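Thermophilic dibenzothiophene desulfurization enzyme C (Paenibacillus sp. A11-2, PDB 5XDC) probably catalyses the FMNH2- and oxygen-dependent oxidation of dibenzothiophene to its 5-oxide and on to the 5,5-dioxide. Local coordinates at residues B[49-59]-B[87-98]; B[339-350]-B[389-398]. One frame throughout, in Å; residues are numbered along the deposited sequence.

Contact 1 of 2, residues B[49-59]-B[87-98]; sequences IRRSGLLTLLI and LGHLFGYHFSNF
H94 donates from NE2 to the backbone O of L55 across 2.9 Å, the one hydrogen bond between residues 49-59 and helix 87-98. The donor lies in the carbonyl plane on a lone pair, with an N-H...O angle of 156°, while the acceptor sits slightly out of the imidazole plane. At the other end of the ring, ND1 accepts from the backbone N of L124, which makes the Nε-protonated neutral tautomer likely.

The same imidazole takes part in a CH-pi contact: L55 CD2 rests 3.5 Å from the ring centroid, almost on the ring normal. With CG anti to the backbone N (chi1 164°), H94 projects far enough from its helix to meet both the methyl and the carbonyl of L55.

Carbon contacts fill the rest, and three phenylalanines supply most of the helix side. The F91 ring receives I49 CG2 and L54 CB at its edge, both near the ring plane, and L57 CD1 comes to its CZ obliquely. F95 points the edge of its ring at the L54 carbonyl, CZ lying 3.2 Å from L54 O, while H94 CD2 sits over one of its faces. L58 CD1 and L57 CB also reach F95. Farther along, F98 meets L58 CB at CE2 and I59 CG1 at CE1, each at 3.6 Å. W70 and V73 of helix 70-83 also pack on L58, and V73 reaches F95 as well.

Joining the end of helix 43-52 and the turns after it to helix 85-104, the contact belongs to the helical N-terminal domain of the acyl-CoA dehydrogenase fold. Its chemistry implies a buried, largely aromatic-aliphatic core in which one imidazole, bonded at both nitrogens, is fixed in rotation and satisfies the buried L55 carbonyl.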
# COMPACT_ATOMS: atom_id res chain seq x y z
N ILE B 49 15.33 -28.72 -23.07
CA ILE B 49 15.27 -29.14 -21.67
C ILE B 49 15.49 -30.65 -21.56
O ILE B 49 16.18 -31.13 -20.65
CB ILE B 49 13.93 -28.70 -21.04
CG1 ILE B 49 13.90 -27.17 -20.94
CG2 ILE B 49 13.73 -29.36 -19.68
CD1 ILE B 49 12.56 -26.62 -20.48
N ARG B 50 14.92 -31.42 -22.50
CA ARG B 50 15.13 -32.86 -22.51
C ARG B 50 16.61 -33.20 -22.63
O ARG B 50 17.12 -34.04 -21.88
CB ARG B 50 14.34 -33.49 -23.66
CG ARG B 50 12.86 -33.66 -23.41
CD ARG B 50 12.22 -34.51 -24.53
NE ARG B 50 10.81 -34.79 -24.26
CZ ARG B 50 9.78 -34.04 -24.68
NH1 ARG B 50 9.97 -32.95 -25.40
NH2 ARG B 50 8.54 -34.39 -24.37
N ARG B 51 17.31 -32.55 -23.57
CA ARG B 51 18.73 -32.84 -23.80
C ARG B 51 19.60 -32.43 -22.62
O ARG B 51 20.69 -32.99 -22.44
CB ARG B 51 19.22 -32.14 -25.06
CG ARG B 51 18.61 -32.65 -26.35
CD ARG B 51 19.30 -32.08 -27.58
NE ARG B 51 19.30 -30.62 -27.64
CZ ARG B 51 18.34 -29.88 -28.20
NH1 ARG B 51 17.27 -30.46 -28.74
NH2 ARG B 51 18.44 -28.56 -28.22
N SER B 52 19.13 -31.49 -21.79
CA SER B 52 19.94 -30.94 -20.71
C SER B 52 20.12 -31.91 -19.56
O SER B 52 21.06 -31.74 -18.77
CB SER B 52 19.28 -29.66 -20.20
OG SER B 52 18.21 -29.98 -19.33
N GLY B 53 19.24 -32.90 -19.43
CA GLY B 53 19.25 -33.79 -18.29
C GLY B 53 18.53 -33.29 -17.05
O GLY B 53 18.26 -34.08 -16.15
N LEU B 54 18.16 -32.00 -17.00
CA LEU B 54 17.61 -31.46 -15.76
C LEU B 54 16.24 -32.05 -15.38
O LEU B 54 15.87 -31.99 -14.21
CB LEU B 54 17.51 -29.93 -15.85
CG LEU B 54 18.84 -29.18 -16.01
CD1 LEU B 54 18.57 -27.68 -15.97
CD2 LEU B 54 19.85 -29.59 -14.95
N LEU B 55 15.50 -32.64 -16.32
CA LEU B 55 14.24 -33.27 -15.93
C LEU B 55 14.47 -34.42 -14.95
O LEU B 55 13.54 -34.82 -14.25
CB LEU B 55 13.47 -33.77 -17.16
CG LEU B 55 13.04 -32.70 -18.17
CD1 LEU B 55 12.61 -33.29 -19.53
CD2 LEU B 55 11.91 -31.83 -17.62
N THR B 56 15.70 -34.94 -14.88
CA THR B 56 16.04 -36.03 -13.98
C THR B 56 16.66 -35.54 -12.67
O THR B 56 17.25 -36.33 -11.94
CB THR B 56 17.00 -37.01 -14.66
OG1 THR B 56 18.30 -36.43 -14.77
CG2 THR B 56 16.52 -37.38 -16.06
N LEU B 57 16.52 -34.24 -12.36
CA LEU B 57 17.19 -33.67 -11.19
C LEU B 57 16.94 -34.46 -9.91
O LEU B 57 17.86 -34.62 -9.10
CB LEU B 57 16.77 -32.20 -10.98
CG LEU B 57 17.62 -31.18 -11.73
CD1 LEU B 57 16.93 -29.81 -11.81
CD2 LEU B 57 18.98 -31.02 -11.04
N LEU B 58 15.72 -34.92 -9.69
CA LEU B 58 15.35 -35.53 -8.42
C LEU B 58 15.40 -37.06 -8.45
O LEU B 58 15.17 -37.68 -7.41
CB LEU B 58 13.96 -35.08 -7.97
CG LEU B 58 13.82 -33.60 -7.59
CD1 LEU B 58 12.36 -33.25 -7.35
CD2 LEU B 58 14.65 -33.26 -6.36
N ILE B 59 15.65 -37.66 -9.60
CA ILE B 59 15.82 -39.11 -9.67
C ILE B 59 17.19 -39.44 -9.10
O ILE B 59 18.18 -38.77 -9.42
CB ILE B 59 15.66 -39.61 -11.11
CG1 ILE B 59 14.22 -39.42 -11.60
CG2 ILE B 59 16.05 -41.10 -11.25
CD1 ILE B 59 14.06 -39.64 -13.10
N LEU B 87 8.02 -21.58 -20.02
CA LEU B 87 8.98 -22.67 -19.88
C LEU B 87 9.31 -22.93 -18.41
O LEU B 87 9.44 -24.08 -18.01
CB LEU B 87 10.23 -22.38 -20.69
CG LEU B 87 10.04 -22.55 -22.21
CD1 LEU B 87 11.21 -21.97 -22.99
CD2 LEU B 87 9.86 -24.02 -22.55
N GLY B 88 9.42 -21.88 -17.60
CA GLY B 88 9.56 -22.10 -16.16
C GLY B 88 8.39 -22.86 -15.57
O GLY B 88 8.57 -23.78 -14.77
N HIS B 89 7.17 -22.48 -15.96
CA HIS B 89 5.96 -23.19 -15.53
C HIS B 89 5.99 -24.65 -15.98
O HIS B 89 5.74 -25.55 -15.18
CB HIS B 89 4.76 -22.42 -16.10
CG HIS B 89 3.46 -23.14 -16.03
ND1 HIS B 89 2.34 -22.55 -15.50
CD2 HIS B 89 3.06 -24.34 -16.51
CE1 HIS B 89 1.31 -23.38 -15.61
NE2 HIS B 89 1.73 -24.48 -16.20
N LEU B 90 6.30 -24.90 -17.25
CA LEU B 90 6.31 -26.28 -17.73
C LEU B 90 7.34 -27.10 -16.97
O LEU B 90 7.05 -28.22 -16.52
CB LEU B 90 6.61 -26.31 -19.23
CG LEU B 90 5.53 -25.79 -20.17
CD1 LEU B 90 6.08 -25.63 -21.57
CD2 LEU B 90 4.33 -26.73 -20.14
N PHE B 91 8.53 -26.55 -16.82
CA PHE B 91 9.61 -27.19 -16.07
C PHE B 91 9.21 -27.42 -14.61
O PHE B 91 9.31 -28.53 -14.09
CB PHE B 91 10.85 -26.31 -16.23
CG PHE B 91 12.11 -26.84 -15.59
CD1 PHE B 91 12.83 -27.85 -16.20
CD2 PHE B 91 12.60 -26.26 -14.44
CE1 PHE B 91 14.00 -28.31 -15.63
CE2 PHE B 91 13.78 -26.72 -13.86
CZ PHE B 91 14.49 -27.74 -14.47
N GLY B 92 8.67 -26.39 -13.96
CA GLY B 92 8.24 -26.54 -12.57
C GLY B 92 7.14 -27.58 -12.40
O GLY B 92 7.18 -28.40 -11.47
N TYR B 93 6.13 -27.57 -13.29
CA TYR B 93 5.02 -28.50 -13.18
C TYR B 93 5.49 -29.94 -13.38
O TYR B 93 4.93 -30.86 -12.80
CB TYR B 93 3.94 -28.18 -14.20
CG TYR B 93 2.84 -27.30 -13.71
CD1 TYR B 93 3.02 -25.92 -13.62
CD2 TYR B 93 1.61 -27.82 -13.38
CE1 TYR B 93 2.00 -25.09 -13.18
CE2 TYR B 93 0.56 -27.00 -12.95
CZ TYR B 93 0.77 -25.63 -12.85
OH TYR B 93 -0.24 -24.77 -12.43
N HIS B 94 6.50 -30.13 -14.23
CA HIS B 94 7.10 -31.45 -14.37
C HIS B 94 7.52 -31.99 -13.01
O HIS B 94 7.25 -33.15 -12.68
CB HIS B 94 8.28 -31.36 -15.32
CG HIS B 94 9.20 -32.54 -15.26
ND1 HIS B 94 9.04 -33.67 -16.04
CD2 HIS B 94 10.32 -32.75 -14.53
CE1 HIS B 94 10.00 -34.53 -15.78
NE2 HIS B 94 10.79 -34.00 -14.86
N PHE B 95 8.15 -31.15 -12.18
CA PHE B 95 8.56 -31.62 -10.86
C PHE B 95 7.39 -31.76 -9.89
O PHE B 95 7.44 -32.61 -8.99
CB PHE B 95 9.64 -30.70 -10.29
CG PHE B 95 10.92 -30.79 -11.06
CD1 PHE B 95 11.72 -31.92 -10.96
CD2 PHE B 95 11.28 -29.82 -11.96
CE1 PHE B 95 12.88 -32.02 -11.70
CE2 PHE B 95 12.42 -29.92 -12.71
CZ PHE B 95 13.23 -31.04 -12.58
N SER B 96 6.32 -30.97 -10.04
CA SER B 96 5.11 -31.24 -9.28
C SER B 96 4.55 -32.61 -9.63
O SER B 96 4.19 -33.40 -8.74
CB SER B 96 4.05 -30.16 -9.53
OG SER B 96 2.81 -30.52 -8.94
N ASN B 97 4.49 -32.93 -10.92
CA ASN B 97 4.01 -34.23 -11.36
C ASN B 97 4.93 -35.34 -10.85
O ASN B 97 4.46 -36.36 -10.33
CB ASN B 97 3.93 -34.27 -12.89
CG ASN B 97 2.95 -33.24 -13.46
OD1 ASN B 97 1.98 -32.87 -12.81
ND2 ASN B 97 3.21 -32.79 -14.67
N PHE B 98 6.24 -35.13 -10.97
CA PHE B 98 7.20 -36.10 -10.47
C PHE B 98 7.04 -36.31 -8.97
O PHE B 98 7.07 -37.45 -8.49
CB PHE B 98 8.61 -35.63 -10.78
CG PHE B 98 9.65 -36.56 -10.23
CD1 PHE B 98 10.04 -37.66 -10.96
CD2 PHE B 98 10.17 -36.37 -8.97
CE1 PHE B 98 10.96 -38.55 -10.46
CE2 PHE B 98 11.10 -37.28 -8.45
CZ PHE B 98 11.49 -38.35 -9.21

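Contact 2 of 2, residues B[339-350]-B[389-398]; sequences VQVASAKIVATR and DPVAYKIREV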
# COMPACT_ATOMS: atom_id res chain seq x y z
N VAL B 339 2.32 -23.72 6.08
CA VAL B 339 2.21 -22.33 6.49
C VAL B 339 3.40 -21.52 5.98
O VAL B 339 3.24 -20.39 5.50
CB VAL B 339 2.07 -22.24 8.03
CG1 VAL B 339 2.19 -20.80 8.52
CG2 VAL B 339 0.75 -22.82 8.45
N GLN B 340 4.61 -22.07 6.09
CA GLN B 340 5.79 -21.36 5.61
C GLN B 340 5.74 -21.15 4.10
O GLN B 340 6.14 -20.09 3.60
CB GLN B 340 7.07 -22.10 5.99
CG GLN B 340 7.44 -22.06 7.48
CD GLN B 340 7.80 -20.66 8.01
OE1 GLN B 340 8.64 -19.94 7.43
NE2 GLN B 340 7.18 -20.27 9.12
N VAL B 341 5.27 -22.16 3.35
CA VAL B 341 5.13 -22.04 1.90
C VAL B 341 4.07 -21.00 1.56
O VAL B 341 4.28 -20.15 0.68
CB VAL B 341 4.80 -23.40 1.28
CG1 VAL B 341 4.36 -23.26 -0.18
CG2 VAL B 341 6.00 -24.34 1.38
N ALA B 342 2.92 -21.07 2.22
CA ALA B 342 1.86 -20.10 1.97
C ALA B 342 2.36 -18.69 2.20
O ALA B 342 2.08 -17.78 1.41
CB ALA B 342 0.66 -20.40 2.86
N SER B 343 3.13 -18.49 3.28
CA SER B 343 3.66 -17.17 3.57
C SER B 343 4.56 -16.68 2.44
O SER B 343 4.43 -15.54 1.98
CB SER B 343 4.43 -17.19 4.89
OG SER B 343 3.59 -17.46 6.00
N ALA B 344 5.48 -17.54 1.99
CA ALA B 344 6.35 -17.17 0.88
C ALA B 344 5.54 -16.86 -0.38
O ALA B 344 5.84 -15.90 -1.10
CB ALA B 344 7.36 -18.28 0.62
N LYS B 345 4.50 -17.67 -0.65
CA LYS B 345 3.69 -17.43 -1.84
C LYS B 345 2.95 -16.10 -1.76
O LYS B 345 2.83 -15.40 -2.77
CB LYS B 345 2.69 -18.56 -2.03
CG LYS B 345 2.04 -18.56 -3.40
CD LYS B 345 0.86 -19.49 -3.42
CE LYS B 345 0.25 -19.53 -4.79
NZ LYS B 345 -1.01 -20.26 -4.76
N ILE B 346 2.42 -15.77 -0.58
CA ILE B 346 1.70 -14.50 -0.40
C ILE B 346 2.60 -13.32 -0.72
O ILE B 346 2.24 -12.43 -1.51
CB ILE B 346 1.15 -14.42 1.04
CG1 ILE B 346 0.03 -15.43 1.26
CG2 ILE B 346 0.66 -12.99 1.35
CD1 ILE B 346 -0.24 -15.72 2.72
N VAL B 347 3.80 -13.31 -0.13
CA VAL B 347 4.73 -12.21 -0.36
C VAL B 347 5.15 -12.15 -1.82
O VAL B 347 5.21 -11.06 -2.42
CB VAL B 347 5.93 -12.35 0.59
CG1 VAL B 347 7.01 -11.35 0.24
CG2 VAL B 347 5.47 -12.19 2.03
N ALA B 348 5.45 -13.31 -2.42
CA ALA B 348 5.87 -13.34 -3.82
C ALA B 348 4.76 -12.88 -4.76
O ALA B 348 5.04 -12.20 -5.75
CB ALA B 348 6.32 -14.74 -4.20
N THR B 349 3.51 -13.22 -4.44
CA THR B 349 2.37 -12.82 -5.26
C THR B 349 2.21 -11.31 -5.24
O THR B 349 2.15 -10.67 -6.30
CB THR B 349 1.09 -13.49 -4.75
OG1 THR B 349 1.17 -14.92 -4.94
CG2 THR B 349 -0.15 -12.96 -5.50
N ARG B 350 2.14 -10.72 -4.05
CA ARG B 350 1.99 -9.27 -3.97
C ARG B 350 3.14 -8.57 -4.66
O ARG B 350 2.94 -7.59 -5.39
CB ARG B 350 1.91 -8.82 -2.50
CG ARG B 350 0.73 -9.40 -1.72
CD ARG B 350 -0.59 -9.14 -2.42
NE ARG B 350 -1.74 -9.37 -1.55
CZ ARG B 350 -2.98 -9.58 -1.99
NH1 ARG B 350 -3.21 -9.61 -3.30
NH2 ARG B 350 -3.98 -9.77 -1.14
N ASP B 389 -4.92 -20.29 -7.49
CA ASP B 389 -5.79 -20.42 -6.34
C ASP B 389 -5.71 -19.10 -5.58
O ASP B 389 -4.68 -18.41 -5.65
CB ASP B 389 -5.42 -21.61 -5.45
CG ASP B 389 -3.97 -21.61 -5.03
OD1 ASP B 389 -3.10 -22.13 -5.79
OD2 ASP B 389 -3.70 -21.09 -3.94
N PRO B 390 -6.78 -18.70 -4.91
CA PRO B 390 -6.87 -17.30 -4.44
C PRO B 390 -5.92 -17.02 -3.29
O PRO B 390 -5.94 -17.69 -2.25
CB PRO B 390 -8.33 -17.15 -4.02
CG PRO B 390 -8.88 -18.52 -3.94
CD PRO B 390 -8.04 -19.43 -4.78
N VAL B 391 -5.10 -15.98 -3.47
CA VAL B 391 -4.15 -15.62 -2.42
C VAL B 391 -4.90 -15.20 -1.16
O VAL B 391 -4.38 -15.36 -0.05
CB VAL B 391 -3.20 -14.53 -2.93
CG1 VAL B 391 -3.91 -13.18 -3.08
CG2 VAL B 391 -2.00 -14.44 -2.03
N ALA B 392 -6.14 -14.72 -1.29
CA ALA B 392 -6.90 -14.38 -0.10
C ALA B 392 -7.06 -15.57 0.85
O ALA B 392 -7.08 -15.39 2.07
CB ALA B 392 -8.28 -13.84 -0.48
N TYR B 393 -7.19 -16.79 0.31
CA TYR B 393 -7.33 -17.94 1.20
C TYR B 393 -5.99 -18.46 1.71
O TYR B 393 -5.94 -19.04 2.80
CB TYR B 393 -8.17 -19.03 0.53
CG TYR B 393 -9.62 -18.63 0.65
CD1 TYR B 393 -10.32 -18.84 1.84
CD2 TYR B 393 -10.24 -17.93 -0.36
CE1 TYR B 393 -11.62 -18.40 1.99
CE2 TYR B 393 -11.54 -17.49 -0.22
CZ TYR B 393 -12.23 -17.73 0.96
OH TYR B 393 -13.53 -17.29 1.12
N LYS B 394 -4.89 -18.22 0.99
CA LYS B 394 -3.58 -18.45 1.58
C LYS B 394 -3.36 -17.53 2.77
O LYS B 394 -2.85 -17.96 3.81
CB LYS B 394 -2.48 -18.26 0.54
CG LYS B 394 -2.44 -19.36 -0.51
CD LYS B 394 -1.85 -20.68 0.05
CE LYS B 394 -2.37 -21.89 -0.73
NZ LYS B 394 -3.80 -22.15 -0.42
N ILE B 395 -3.81 -16.28 2.65
CA ILE B 395 -3.71 -15.33 3.76
C ILE B 395 -4.56 -15.81 4.93
O ILE B 395 -4.10 -15.82 6.09
CB ILE B 395 -4.11 -13.91 3.28
CG1 ILE B 395 -3.01 -13.35 2.37
CG2 ILE B 395 -4.38 -12.99 4.46
CD1 ILE B 395 -3.46 -12.17 1.50
N ARG B 396 -5.81 -16.22 4.67
CA ARG B 396 -6.66 -16.75 5.73
C ARG B 396 -6.03 -17.96 6.41
O ARG B 396 -6.10 -18.10 7.63
CB ARG B 396 -8.05 -17.13 5.19
CG ARG B 396 -9.05 -17.50 6.30
CD ARG B 396 -10.39 -18.00 5.75
NE ARG B 396 -11.40 -18.11 6.81
CZ ARG B 396 -11.45 -19.11 7.69
NH1 ARG B 396 -10.57 -20.10 7.65
NH2 ARG B 396 -12.40 -19.12 8.61
N GLU B 397 -5.40 -18.84 5.62
CA GLU B 397 -4.78 -20.03 6.18
C GLU B 397 -3.62 -19.67 7.12
O GLU B 397 -3.49 -20.24 8.21
CB GLU B 397 -4.34 -20.95 5.05
CG GLU B 397 -5.53 -21.62 4.35
CD GLU B 397 -5.29 -22.02 2.89
OE1 GLU B 397 -4.15 -21.91 2.37
OE2 GLU B 397 -6.28 -22.45 2.26
N VAL B 398 -2.78 -18.72 6.72
CA VAL B 398 -1.71 -18.30 7.61
C VAL B 398 -2.29 -17.63 8.86
O VAL B 398 -1.79 -17.83 9.97
CB VAL B 398 -0.72 -17.39 6.87
CG1 VAL B 398 0.34 -16.86 7.82
CG2 VAL B 398 -0.06 -18.16 5.72
O HOH W 1 -2.56 -18.00 -3.90
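K345 brings its ammonium into a buried helix pair, NZ forming a salt bridge with D389 OD2 at 2.9 Å in a network with K394 and E397. Its extended chain reaches the loop before helix 391-398. A water accepts from NZ and donates to D389 O, and Q252 also bonds NZ. K394 NZ pairs with E397 OE1 at 2.8 Å, makes a long ion pair with D389 and bonds Y413 O; the carboxylates probably offset the two lysine charges.

The axes of segments 339-350 and 391-398 approach to 9.2 Å at a signed crossing angle of -137°, with knobs set into holes from both sides. I346 enters among V391, K394, I395 and V398, its CD1 lying 3.7 Å from I395 CG1. V398 returns the fit between V339, A342, S343 and I346, with CG2 3.7 Å from A342 CB. S343 OG donates a hydrogen bond to V339 O (3.0 Å), which also accepts from S343 N, and lies beside both V398 methyls; a glycine here would probably leave a gap against V398 and cost V339 O its second donor. V391 CG1 lies over one face of the R350 guanidinium, whose NH1 bridges to E361 of the third subunit.

Such knobs-into-holes packing between 331-363 and 391-404 belongs to the C-terminal helical bundle of the acyl-CoA dehydrogenase fold, near the tetramer interfaces.

Contact 1 lies in the N-terminal helical domain and contact 2 in the C-terminal bundle; their centres are 24 Å apart and their nearest atoms about 8 Å apart, without touching. The active site connects them. Helix 87-98 carries H89, which touches the bound indole, and Y93, an FMN-binding residue seen in another structure of this enzyme. The D389 side chain at the start of segment 389-398 is about 8 Å from that of Y93, about 8 Å from a bound indole and about 4 Å from that of FMN-binding Y413. Y93 OH hydrogen-bonds H385 NE2, just before segment 389-398, giving the two domains a shared polar link at the pocket.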